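PDB 3UXF: fimbrial subunit type 1 from Actinomyces oris, which forms the shaft of type 1 fimbriae as their major subunit, a secreted surface protein that is anchored to peptidoglycan. Local coordinates for residues 219-224 against 322-327; 270-275 against 328-333. One frame throughout, in Å; residues are numbered along the deposited sequence.

Contact 1 (219-224 against 322-327). With CA (calcium ion), chain E.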
ATOM      1  N   ARG A 219      18.920  -9.350  16.031  1.00 20.51           N
ATOM      2  CA  ARG A 219      18.535  -7.975  15.739  1.00 19.65           C
ATOM      3  C   ARG A 219      18.282  -7.869  14.258  1.00 22.77           C
ATOM      4  O   ARG A 219      19.040  -8.407  13.453  1.00 22.93           O
ATOM      5  CB  ARG A 219      19.671  -7.020  16.107  1.00 22.32           C
ATOM      6  CG  ARG A 219      20.082  -7.029  17.574  1.00 24.18           C
ATOM      7  CD  ARG A 219      18.960  -6.474  18.423  1.00 21.38           C
ATOM      8  NE  ARG A 219      19.370  -6.281  19.813  1.00 25.92           N
ATOM      9  CZ  ARG A 219      19.183  -7.176  20.781  1.00 24.57           C
ATOM     10  NH1 ARG A 219      18.585  -8.333  20.525  1.00 23.40           N
ATOM     11  NH2 ARG A 219      19.597  -6.900  22.014  1.00 24.72           N
ATOM     12  N   ILE A 220      17.223  -7.156  13.890  1.00 18.35           N
ATOM     13  CA  ILE A 220      17.068  -6.764  12.490  1.00 17.02           C
ATOM     14  C   ILE A 220      18.295  -5.960  12.079  1.00 17.31           C
ATOM     15  O   ILE A 220      18.720  -5.040  12.794  1.00 18.94           O
ATOM     16  CB  ILE A 220      15.811  -5.906  12.335  1.00 15.90           C
ATOM     17  CG1 ILE A 220      14.572  -6.773  12.532  1.00 17.76           C
ATOM     18  CG2 ILE A 220      15.835  -5.232  10.942  1.00 17.15           C
ATOM     19  CD1 ILE A 220      13.279  -5.972  12.935  1.00 18.09           C
ATOM     20  N   LYS A 221      18.897  -6.327  10.950  1.00 18.04           N
ATOM     21  CA  LYS A 221      20.145  -5.703  10.509  1.00 18.72           C
ATOM     22  C   LYS A 221      19.960  -4.574   9.500  1.00 15.70           C
ATOM     23  O   LYS A 221      20.831  -3.726   9.343  1.00 19.01           O
ATOM     24  CB  LYS A 221      21.097  -6.755   9.936  1.00 22.92           C
ATOM     25  CG  LYS A 221      21.327  -7.933  10.857  1.00 29.20           C
ATOM     26  CD  LYS A 221      22.170  -7.541  12.052  1.00 33.24           C
ATOM     27  CE  LYS A 221      22.878  -8.748  12.638  1.00 42.55           C
ATOM     28  NZ  LYS A 221      22.661  -9.971  11.816  1.00 48.26           N
ATOM     29  N   ARG A 222      18.826  -4.578   8.815  1.00 16.88           N
ATOM     30  CA  ARG A 222      18.501  -3.525   7.868  1.00 15.91           C
ATOM     31  C   ARG A 222      16.992  -3.389   7.771  1.00 13.42           C
ATOM     32  O   ARG A 222      16.279  -4.377   7.647  1.00 14.04           O
ATOM     33  CB  ARG A 222      19.094  -3.809   6.485  1.00 15.07           C
ATOM     34  CG  ARG A 222      18.730  -2.757   5.444  1.00 15.96           C
ATOM     35  CD  ARG A 222      19.342  -3.050   4.083  1.00 15.43           C
ATOM     36  NE  ARG A 222      19.209  -1.915   3.173  1.00 13.85           N
ATOM     37  CZ  ARG A 222      19.384  -1.986   1.859  1.00 15.28           C
ATOM     38  NH1 ARG A 222      19.701  -3.140   1.292  1.00 16.60           N
ATOM     39  NH2 ARG A 222      19.243  -0.901   1.110  1.00 14.39           N
ATOM     40  N   TYR A 223      16.512  -2.155   7.837  1.00 15.78           N
ATOM     41  CA  TYR A 223      15.092  -1.888   7.715  1.00 13.45           C
ATOM     42  C   TYR A 223      14.902  -0.526   7.073  1.00 12.65           C
ATOM     43  O   TYR A 223      15.118   0.503   7.703  1.00 13.20           O
ATOM     44  CB  TYR A 223      14.401  -1.948   9.079  1.00 14.01           C
ATOM     45  CG  TYR A 223      12.899  -2.087   8.996  1.00 13.21           C
ATOM     46  CD1 TYR A 223      12.292  -3.333   9.052  1.00 14.07           C
ATOM     47  CD2 TYR A 223      12.087  -0.973   8.861  1.00 12.54           C
ATOM     48  CE1 TYR A 223      10.922  -3.463   8.977  1.00 13.87           C
ATOM     49  CE2 TYR A 223      10.719  -1.092   8.784  1.00 11.93           C
ATOM     50  CZ  TYR A 223      10.138  -2.336   8.842  1.00 13.63           C
ATOM     51  OH  TYR A 223       8.772  -2.452   8.769  1.00 14.07           O
ATOM     52  N   GLU A 224      14.507  -0.537   5.807  1.00 12.24           N
ATOM     53  CA  GLU A 224      14.296   0.694   5.067  1.00 12.16           C
ATOM     54  C   GLU A 224      12.927   0.708   4.407  1.00 11.01           C
ATOM     55  O   GLU A 224      12.491  -0.287   3.833  1.00 13.26           O
ATOM     56  CB  GLU A 224      15.399   0.886   4.020  1.00 12.96           C
ATOM     57  CG  GLU A 224      16.779   1.093   4.626  1.00 13.92           C
ATOM     58  CD  GLU A 224      17.900   1.045   3.605  1.00 16.25           C
ATOM     59  OE1 GLU A 224      17.610   1.066   2.394  1.00 17.15           O
ATOM     60  OE2 GLU A 224      19.072   0.986   4.022  1.00 17.19           O
ATOM     61  N   PRO A 322      13.129  -5.334   4.455  1.00 12.90           N
ATOM     62  CA  PRO A 322      13.022  -5.798   5.841  1.00 15.93           C
ATOM     63  C   PRO A 322      14.251  -6.491   6.425  1.00 14.79           C
ATOM     64  O   PRO A 322      14.254  -6.767   7.619  1.00 16.89           O
ATOM     65  CB  PRO A 322      11.872  -6.798   5.762  1.00 16.45           C
ATOM     66  CG  PRO A 322      12.013  -7.396   4.405  1.00 16.54           C
ATOM     67  CD  PRO A 322      12.627  -6.340   3.506  1.00 15.66           C
ATOM     68  N   ASN A 323      15.260  -6.777   5.614  1.00 14.45           N
ATOM     69  CA  ASN A 323      16.465  -7.427   6.117  1.00 17.39           C
ATOM     70  C   ASN A 323      17.698  -7.041   5.313  1.00 18.28           C
ATOM     71  O   ASN A 323      17.614  -6.207   4.416  1.00 18.00           O
ATOM     72  CB  ASN A 323      16.294  -8.945   6.175  1.00 20.11           C
ATOM     73  CG  ASN A 323      15.990  -9.548   4.826  1.00 19.66           C
ATOM     74  OD1 ASN A 323      16.732  -9.357   3.869  1.00 19.88           O
ATOM     75  ND2 ASN A 323      14.894 -10.287   4.745  1.00 22.33           N
ATOM     76  N   ASP A 324      18.842  -7.635   5.634  1.00 19.24           N
ATOM     77  CA  ASP A 324      20.087  -7.231   4.972  1.00 20.60           C
ATOM     78  C   ASP A 324      20.511  -8.218   3.894  1.00 21.85           C
ATOM     79  O   ASP A 324      21.687  -8.265   3.535  1.00 24.33           O
ATOM     80  CB  ASP A 324      21.204  -7.068   6.003  1.00 22.73           C
ATOM     81  CG  ASP A 324      21.537  -8.400   6.748  1.00 31.78           C
ATOM     82  OD1 ASP A 324      20.732  -9.376   6.697  1.00 34.99           O
ATOM     83  OD2 ASP A 324      22.609  -8.456   7.412  1.00 41.47           O
ATOM     84  N   SER A 325      19.551  -8.965   3.374  1.00 18.43           N
ATOM     85  CA  SER A 325      19.808  -9.909   2.287  1.00 21.28           C
ATOM     86  C   SER A 325      20.411  -9.167   1.101  1.00 21.47           C
ATOM     87  O   SER A 325      19.951  -8.090   0.732  1.00 22.11           O
ATOM     88  CB  SER A 325      18.530 -10.638   1.866  1.00 22.66           C
ATOM     89  OG  SER A 325      18.106 -11.545   2.877  1.00 26.64           O
ATOM     90  N   PRO A 326      21.439  -9.748   0.476  1.00 22.17           N
ATOM     91  CA  PRO A 326      22.155  -9.043  -0.602  1.00 20.77           C
ATOM     92  C   PRO A 326      21.325  -8.814  -1.870  1.00 22.44           C
ATOM     93  O   PRO A 326      21.741  -8.019  -2.708  1.00 23.43           O
ATOM     94  CB  PRO A 326      23.353  -9.974  -0.913  1.00 22.63           C
ATOM     95  CG  PRO A 326      22.980 -11.295  -0.345  1.00 23.98           C
ATOM     96  CD  PRO A 326      22.036 -11.051   0.813  1.00 24.27           C
ATOM     97  N   ASN A 327      20.186  -9.479  -2.026  1.00 20.12           N
ATOM     98  CA  ASN A 327      19.366  -9.231  -3.207  1.00 19.37           C
ATOM     99  C   ASN A 327      18.721  -7.835  -3.208  1.00 17.66           C
ATOM    100  O   ASN A 327      18.309  -7.345  -4.250  1.00 20.43           O
ATOM    101  CB  ASN A 327      18.291 -10.284  -3.395  1.00 22.61           C
ATOM    102  CG  ASN A 327      17.366 -10.344  -2.238  1.00 21.15           C
ATOM    103  OD1 ASN A 327      17.770 -10.723  -1.148  1.00 23.04           O
ATOM    104  ND2 ASN A 327      16.115  -9.980  -2.453  1.00 20.03           N
TER
HETATM  105 CA    CA E 492      17.303  -7.760  -6.401  1.00 36.60          CA
HETATM  106  O   HOH W   1      19.498  -5.837   2.212  1.00 23.75           O
HETATM  107  O   HOH W   2      17.473  -5.168  -6.405  1.00 27.82           O
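Arg-222 and Asp-324 meet where two loops come together at one end of a sheet in the beta-sandwich architecture of FimP, just ahead of strand 224-229 and just after strand 312-321, which pair antiparallel in that sheet. The CA atoms of Arg-222 and Asn-323 lie 4.7 Å apart, yet the backbones pass without bonding: O of Arg-222 is near N of Asn-323, but the angle is poor. The contact is packing of side chains on side chains and on backbone, with water 1 bridging Arg-222 to the loop. With CG anti to the backbone N (chi1 178°) and the chain extended to NE, CB, CG and CD of Arg-222 run along the carbonyl of Asn-323, CB standing 3.5 Å from its O. The guanidinium grips Glu-224 side-on, with NE to OE2 at 3.0 Å and NH2 to OE1, and both carboxylate oxygens are approached from above their plane. NH1 donates to water 1, which donates to O of Asn-323 and O of Ser-325. NH1 also donates to O of Phe-328 and NH2 to O of Trp-330; with two acceptors each, they fix the group's rotation. Pro-322 sets its CA 4.1 Å from CD1 of Tyr-223, whose hydroxyl is hydrogen-bonded to the backbone O of Ser-208; its O lies 3.1 Å from O of Arg-222 and also near CG2 of Ile-220. Asp-324 lies side by side with Lys-221, its OD2 3.4 Å from CB of Lys-221; NZ remains 4.7 Å from that oxygen, which suggests a through-space attraction. Asn-323 shapes the loop as an Asx turn, OD1 accepting from N of Ser-325, and from its OG on the same face. Farther along, O of Asn-327 binds the calcium ion at 2.4 Å, a site that Asp-147 shares.

Contact 2 (270-275 against 328-333)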
ATOM      1  N   TRP A 270      13.067  10.035  -4.852  1.00 11.56           N
ATOM      2  CA  TRP A 270      13.119   8.902  -3.932  1.00 11.55           C
ATOM      3  C   TRP A 270      13.331   9.365  -2.502  1.00 10.68           C
ATOM      4  O   TRP A 270      14.078  10.311  -2.235  1.00 11.87           O
ATOM      5  CB  TRP A 270      14.265   7.958  -4.316  1.00 11.41           C
ATOM      6  CG  TRP A 270      14.102   7.387  -5.647  1.00 11.93           C
ATOM      7  CD1 TRP A 270      14.643   7.865  -6.826  1.00 13.36           C
ATOM      8  CD2 TRP A 270      13.357   6.219  -5.992  1.00 11.78           C
ATOM      9  NE1 TRP A 270      14.271   7.058  -7.860  1.00 14.44           N
ATOM     10  CE2 TRP A 270      13.483   6.038  -7.389  1.00 12.66           C
ATOM     11  CE3 TRP A 270      12.596   5.293  -5.262  1.00 11.31           C
ATOM     12  CZ2 TRP A 270      12.882   4.980  -8.076  1.00 13.66           C
ATOM     13  CZ3 TRP A 270      12.005   4.226  -5.962  1.00 11.04           C
ATOM     14  CH2 TRP A 270      12.149   4.089  -7.352  1.00 13.49           C
ATOM     15  N   ALA A 271      12.620   8.725  -1.553  1.00 12.12           N
ATOM     16  CA  ALA A 271      12.797   9.041  -0.142  1.00  9.63           C
ATOM     17  C   ALA A 271      12.889   7.721   0.590  1.00 13.26           C
ATOM     18  O   ALA A 271      12.015   6.874   0.437  1.00 16.02           O
ATOM     19  CB  ALA A 271      11.597   9.807   0.380  1.00 12.83           C
ATOM     20  N   THR A 272      13.935   7.542   1.386  1.00 11.72           N
ATOM     21  CA  THR A 272      14.086   6.325   2.176  1.00 11.60           C
ATOM     22  C   THR A 272      14.103   6.704   3.650  1.00 11.82           C
ATOM     23  O   THR A 272      14.858   7.605   4.072  1.00 14.22           O
ATOM     24  CB  THR A 272      15.429   5.646   1.867  1.00 11.10           C
ATOM     25  OG1 THR A 272      15.452   5.281   0.482  1.00 13.48           O
ATOM     26  CG2 THR A 272      15.589   4.367   2.699  1.00 13.68           C
ATOM     27  N   ILE A 273      13.279   6.021   4.444  1.00 11.75           N
ATOM     28  CA  ILE A 273      13.412   6.082   5.892  1.00 12.20           C
ATOM     29  C   ILE A 273      14.224   4.860   6.280  1.00 11.46           C
ATOM     30  O   ILE A 273      13.807   3.728   6.043  1.00 12.47           O
ATOM     31  CB  ILE A 273      12.033   6.089   6.605  1.00 11.26           C
ATOM     32  CG1 ILE A 273      11.262   7.376   6.319  1.00 13.46           C
ATOM     33  CG2 ILE A 273      12.189   5.844   8.122  1.00 11.95           C
ATOM     34  CD1 ILE A 273      11.834   8.613   6.919  1.00 11.44           C
ATOM     35  N   GLN A 274      15.412   5.104   6.805  1.00 10.92           N
ATOM     36  CA  GLN A 274      16.349   4.039   7.143  1.00 13.93           C
ATOM     37  C   GLN A 274      16.492   3.991   8.656  1.00 11.81           C
ATOM     38  O   GLN A 274      16.913   4.960   9.262  1.00 14.54           O
ATOM     39  CB  GLN A 274      17.687   4.353   6.462  1.00 14.15           C
ATOM     40  CG  GLN A 274      18.843   3.369   6.754  1.00 15.04           C
ATOM     41  CD  GLN A 274      20.147   3.936   6.190  1.00 17.87           C
ATOM     42  OE1 GLN A 274      20.737   4.842   6.780  1.00 20.85           O
ATOM     43  NE2 GLN A 274      20.542   3.466   4.996  1.00 22.16           N
ATOM     44  N   LEU A 275      16.097   2.875   9.266  1.00 12.84           N
ATOM     45  CA  LEU A 275      16.251   2.763  10.715  1.00 14.34           C
ATOM     46  C   LEU A 275      17.760   2.678  11.052  1.00 19.49           C
ATOM     47  O   LEU A 275      18.532   2.006  10.338  1.00 18.67           O
ATOM     48  CB  LEU A 275      15.521   1.522  11.189  1.00 15.79           C
ATOM     49  CG  LEU A 275      14.128   1.640  11.820  1.00 22.39           C
ATOM     50  CD1 LEU A 275      13.265   2.875  11.505  1.00 14.41           C
ATOM     51  CD2 LEU A 275      13.339   0.345  11.873  1.00 14.56           C
ATOM     52  N   PHE A 328      18.651  -7.185  -2.051  1.00 18.49           N
ATOM     53  CA  PHE A 328      18.138  -5.814  -2.009  1.00 16.25           C
ATOM     54  C   PHE A 328      19.277  -4.838  -2.263  1.00 17.24           C
ATOM     55  O   PHE A 328      19.929  -4.345  -1.337  1.00 17.94           O
ATOM     56  CB  PHE A 328      17.469  -5.520  -0.658  1.00 14.36           C
ATOM     57  CG  PHE A 328      16.331  -6.458  -0.320  1.00 14.18           C
ATOM     58  CD1 PHE A 328      15.163  -6.491  -1.083  1.00 14.49           C
ATOM     59  CD2 PHE A 328      16.432  -7.322   0.768  1.00 15.87           C
ATOM     60  CE1 PHE A 328      14.119  -7.368  -0.772  1.00 14.54           C
ATOM     61  CE2 PHE A 328      15.382  -8.186   1.094  1.00 16.86           C
ATOM     62  CZ  PHE A 328      14.234  -8.206   0.325  1.00 17.08           C
ATOM     63  N   THR A 329      19.526  -4.550  -3.538  1.00 18.27           N
ATOM     64  CA  THR A 329      20.689  -3.732  -3.876  1.00 17.65           C
ATOM     65  C   THR A 329      20.429  -2.230  -3.829  1.00 17.43           C
ATOM     66  O   THR A 329      21.346  -1.446  -3.997  1.00 18.43           O
ATOM     67  CB  THR A 329      21.241  -4.095  -5.249  1.00 19.32           C
ATOM     68  OG1 THR A 329      20.194  -3.995  -6.211  1.00 24.02           O
ATOM     69  CG2 THR A 329      21.777  -5.546  -5.230  1.00 24.28           C
ATOM     70  N   TRP A 330      19.185  -1.825  -3.571  1.00 16.79           N
ATOM     71  CA  TRP A 330      18.890  -0.421  -3.338  1.00 15.33           C
ATOM     72  C   TRP A 330      19.938   0.331  -2.544  1.00 15.82           C
ATOM     73  O   TRP A 330      20.355  -0.088  -1.468  1.00 17.29           O
ATOM     74  CB  TRP A 330      17.557  -0.301  -2.599  1.00 15.58           C
ATOM     75  CG  TRP A 330      17.146   1.115  -2.286  1.00 13.11           C
ATOM     76  CD1 TRP A 330      17.056   1.689  -1.053  1.00 13.77           C
ATOM     77  CD2 TRP A 330      16.756   2.119  -3.233  1.00 14.45           C
ATOM     78  NE1 TRP A 330      16.620   2.997  -1.169  1.00 13.42           N
ATOM     79  CE2 TRP A 330      16.434   3.276  -2.503  1.00 12.98           C
ATOM     80  CE3 TRP A 330      16.659   2.144  -4.624  1.00 13.47           C
ATOM     81  CZ2 TRP A 330      16.007   4.448  -3.111  1.00 12.21           C
ATOM     82  CZ3 TRP A 330      16.214   3.316  -5.228  1.00 13.57           C
ATOM     83  CH2 TRP A 330      15.900   4.443  -4.469  1.00 12.68           C
ATOM     84  N   ASP A 331      20.355   1.479  -3.064  1.00 13.18           N
ATOM     85  CA  ASP A 331      21.227   2.376  -2.327  1.00 15.55           C
ATOM     86  C   ASP A 331      20.500   3.719  -2.227  1.00 17.84           C
ATOM     87  O   ASP A 331      20.296   4.392  -3.229  1.00 16.83           O
ATOM     88  CB  ASP A 331      22.521   2.575  -3.105  1.00 20.75           C
ATOM     89  CG  ASP A 331      23.439   3.570  -2.451  1.00 23.29           C
ATOM     90  OD1 ASP A 331      23.044   4.276  -1.488  1.00 20.69           O
ATOM     91  OD2 ASP A 331      24.601   3.651  -2.914  1.00 27.81           O
ATOM     92  N   PRO A 332      20.058   4.098  -1.020  1.00 14.47           N
ATOM     93  CA  PRO A 332      19.181   5.269  -0.902  1.00 15.87           C
ATOM     94  C   PRO A 332      19.785   6.543  -1.456  1.00 17.19           C
ATOM     95  O   PRO A 332      19.071   7.474  -1.816  1.00 18.39           O
ATOM     96  CB  PRO A 332      18.990   5.441   0.613  1.00 17.92           C
ATOM     97  CG  PRO A 332      19.391   4.133   1.219  1.00 18.08           C
ATOM     98  CD  PRO A 332      20.227   3.354   0.246  1.00 14.65           C
ATOM     99  N   ASN A 333      21.114   6.590  -1.476  1.00 18.15           N
ATOM    100  CA  ASN A 333      21.824   7.758  -1.938  1.00 21.18           C
ATOM    101  C   ASN A 333      22.123   7.698  -3.418  1.00 21.83           C
ATOM    102  O   ASN A 333      22.506   8.701  -3.996  1.00 27.46           O
ATOM    103  CB  ASN A 333      23.142   7.898  -1.159  1.00 23.44           C
ATOM    104  CG  ASN A 333      22.931   8.510   0.188  1.00 25.17           C
ATOM    105  OD1 ASN A 333      22.492   9.656   0.288  1.00 24.96           O
ATOM    106  ND2 ASN A 333      23.194   7.746   1.243  1.00 26.68           N
TER
HETATM  107  O   HOH W   3      16.309   7.469  -0.961  1.00 13.35           O
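Strand 270-275 and the irregular segment 328-333 come no nearer in backbone than the 6.0 Å between the CA atoms of Thr-272 and Pro-332, too far for pairing, and the alternate strand residues Trp-270, Thr-272 and Gln-274 all direct their side chains at the loop. Trp-330 is the main one to answer: a chi1 of 179° swings its indole away from its own N and across to the strand. There CH2 of Trp-330 sits over one face of Trp-270, 3.5 Å from its CD2 and offset toward the rim. The six-membered rings meet obliquely, 4.9 Å apart at their centroids with planes at 54°. At the pyrrole edge NE1 of Trp-330 donates to OG1 of Thr-272 at 3.1 Å and 152°, the acceptor lying close to the indole plane. OG1 in turn donates to water 3, which bonds to O of Pro-332, so the hydroxyl joins the loop at two points. Pro-332 packs its CB 3.5 Å from the same OG1, while its CG approaches NE2 of Gln-274, an amide whose polar partner is Glu-224. Asp-331, facing away, closes an Asx turn through OD1 to N of Asn-333. This is a loop packed on one face of a sheet in a beta-sandwich protein, against the antiparallel strands 224-229 and 269-275, pinned by an indole N-H to a strand threonine.

Overall arrangement
From the N terminus, the chain runs through 219-224 into strand 224-229, then reaches strand 269-275, its antiparallel neighbour in the sheet, before helix 277-288. After strand 312-321 it enters the long loop leading to strand 344-362, and both contacts close there: 322-327 returns to 219-224 across 97 residues, and 328-333 returns to 270-275 across 52. Their segments alternate, so the closures cross rather than nest. Contact 1 ties the loop's start to the approach of strand 224-229, near a calcium site; contact 2 ties its continuation to the neighbouring strand. Their centres are 11 Å apart, joined where Arg-222 hydrogen-bonds to O of Phe-328 and of Trp-330, and Glu-224 accepts from Gln-274 and packs on Trp-330.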